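Local coordinates for protein dihydrodipicolinate synthase (Agrobacterium tumefaciens, PDB 3B4U) that probably catalyses the condensation of pyruvate with aspartate semialdehyde in lysine biosynthesis, at residues Ala9-Pro14 with Val213-Thr218. Numbering follows the deposited sequence.
Sequences AALTTP and VANFLT
A buried polar contact, in which one carboxamide bonds mainly to backbone, lies at the seam where the eighth strand of the TIM barrel meets the first and closes it. It sits at the C-terminal ends of the strands, where strand 6-10 is followed by the loop to P14 and strand 208-211 by the 3-10 turn 213-215. One residue, N215, carries it. Its CG lies anti to its own carbonyl carbon (chi1 -76°), which sends the carboxamide across to the backbone of A10 to T12. N215 ND2 donates to A10 O at 2.8 Å in an almost straight bond (174°), with that oxygen in the plane of the amide, although ND2 itself sits above the A10 carbonyl plane; ND2 also reaches G212 O. A10 is the centre of an inverse gamma turn, and its own carbonyl is the one that receives ND2. On the other branch, N215 OD1 accepts from T12 N at 3.1 Å. H29 NE2 of helix 23-35 bonds the same oxygen; with both ends held, the amide's rotation is fixed. Nonpolar contact is slight: A214 CB rests 4.4 Å from A9 CA. T12 keeps OG1 in the crowded position between its backbone N and carbonyl carbon (chi1 45°), and from there T12 OG1 donates to N215 OD1 at 3.3 Å, well above the plane of the N215 carboxamide.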
loop_
_atom_site.group_PDB
_atom_site.type_symbol
_atom_site.label_atom_id
_atom_site.label_comp_id
_atom_site.label_asym_id
_atom_site.label_seq_id
_atom_site.Cartn_x
_atom_site.Cartn_y
_atom_site.Cartn_z
ATOM N N ALA B 9 7.757 -16.766 14.305
ATOM C CA ALA B 9 6.335 -16.802 13.990
ATOM C C ALA B 9 5.960 -15.554 13.242
ATOM O O ALA B 9 6.310 -14.445 13.669
ATOM C CB ALA B 9 5.512 -16.905 15.250
ATOM N N ALA B 10 5.220 -15.693 12.146
ATOM C CA ALA B 10 4.604 -14.552 11.469
ATOM C C ALA B 10 3.345 -14.293 12.293
ATOM O O ALA B 10 2.257 -14.772 11.992
ATOM C CB ALA B 10 4.270 -14.904 9.999
ATOM N N LEU B 11 3.494 -13.564 13.400
ATOM C CA LEU B 11 2.529 -13.636 14.488
ATOM C C LEU B 11 1.181 -13.073 14.055
ATOM O O LEU B 11 1.088 -11.970 13.534
ATOM C CB LEU B 11 3.042 -12.849 15.703
ATOM C CG LEU B 11 2.425 -13.264 17.017
ATOM C CD1 LEU B 11 3.004 -14.584 17.509
ATOM C CD2 LEU B 11 2.582 -12.150 18.058
ATOM N N THR B 12 0.120 -13.798 14.363
ATOM C CA THR B 12 -1.236 -13.305 14.174
ATOM C C THR B 12 -1.557 -12.224 15.215
ATOM O O THR B 12 -1.062 -12.247 16.344
ATOM C CB THR B 12 -2.216 -14.489 14.264
ATOM O OG1 THR B 12 -1.889 -15.323 15.388
ATOM C CG2 THR B 12 -2.153 -15.345 13.006
ATOM N N THR B 13 -2.434 -11.313 14.804
ATOM C CA THR B 13 -2.845 -10.182 15.624
ATOM C C THR B 13 -4.288 -10.416 16.032
ATOM O O THR B 13 -5.153 -10.479 15.158
ATOM C CB THR B 13 -2.729 -8.868 14.855
ATOM O OG1 THR B 13 -1.373 -8.678 14.417
ATOM C CG2 THR B 13 -3.135 -7.681 15.722
ATOM N N PRO B 14 -4.582 -10.537 17.342
ATOM C CA PRO B 14 -5.944 -10.771 17.791
ATOM C C PRO B 14 -6.693 -9.469 17.987
ATOM O O PRO B 14 -6.150 -8.527 18.548
ATOM C CB PRO B 14 -5.754 -11.506 19.124
ATOM C CG PRO B 14 -4.472 -10.936 19.684
ATOM C CD PRO B 14 -3.631 -10.541 18.463
ATOM N N VAL B 213 2.281 -20.786 9.512
ATOM C CA VAL B 213 1.904 -22.060 10.087
ATOM C C VAL B 213 2.497 -22.245 11.470
ATOM O O VAL B 213 1.906 -22.925 12.297
ATOM C CB VAL B 213 2.257 -23.234 9.106
ATOM C CG1 VAL B 213 2.103 -24.580 9.770
ATOM C CG2 VAL B 213 1.413 -23.108 7.824
ATOM N N ALA B 214 3.640 -21.618 11.745
ATOM C CA ALA B 214 4.264 -21.692 13.049
ATOM C C ALA B 214 3.433 -21.035 14.158
ATOM O O ALA B 214 3.753 -21.231 15.322
ATOM C CB ALA B 214 5.678 -21.069 13.027
ATOM N N ASN B 215 2.362 -20.324 13.823
ATOM C CA ASN B 215 1.429 -19.859 14.861
ATOM C C ASN B 215 0.673 -21.016 15.516
ATOM O O ASN B 215 0.173 -20.839 16.624
ATOM C CB ASN B 215 0.390 -18.914 14.275
ATOM C CG ASN B 215 0.926 -17.529 14.004
ATOM O OD1 ASN B 215 1.061 -16.725 14.937
ATOM N ND2 ASN B 215 1.193 -17.237 12.756
ATOM N N PHE B 216 0.591 -22.181 14.870
ATOM C CA PHE B 216 -0.209 -23.281 15.394
ATOM C C PHE B 216 0.422 -24.648 15.266
ATOM O O PHE B 216 -0.141 -25.578 15.832
ATOM C CB PHE B 216 -1.648 -23.248 14.836
ATOM C CG PHE B 216 -1.710 -23.416 13.359
ATOM C CD1 PHE B 216 -1.768 -24.686 12.793
ATOM C CD2 PHE B 216 -1.729 -22.336 12.514
ATOM C CE1 PHE B 216 -1.792 -24.865 11.439
ATOM C CE2 PHE B 216 -1.749 -22.517 11.147
ATOM C CZ PHE B 216 -1.785 -23.796 10.609
ATOM N N LEU B 217 1.550 -24.779 14.575
ATOM C CA LEU B 217 2.319 -26.036 14.479
ATOM C C LEU B 217 3.794 -25.682 14.667
ATOM O O LEU B 217 4.641 -25.908 13.791
ATOM C CB LEU B 217 2.067 -26.778 13.167
ATOM C CG LEU B 217 0.721 -27.491 13.047
ATOM C CD1 LEU B 217 0.471 -27.858 11.565
ATOM C CD2 LEU B 217 0.674 -28.728 13.933
ATOM N N THR B 218 4.109 -25.045 15.782
ATOM C CA THR B 218 5.445 -24.480 15.965
ATOM C C THR B 218 6.560 -25.517 15.881
ATOM O O THR B 218 7.527 -25.324 15.142
ATOM C CB THR B 218 5.544 -23.710 17.280
ATOM O OG1 THR B 218 4.466 -22.766 17.380
ATOM C CG2 THR B 218 6.870 -22.990 17.323
#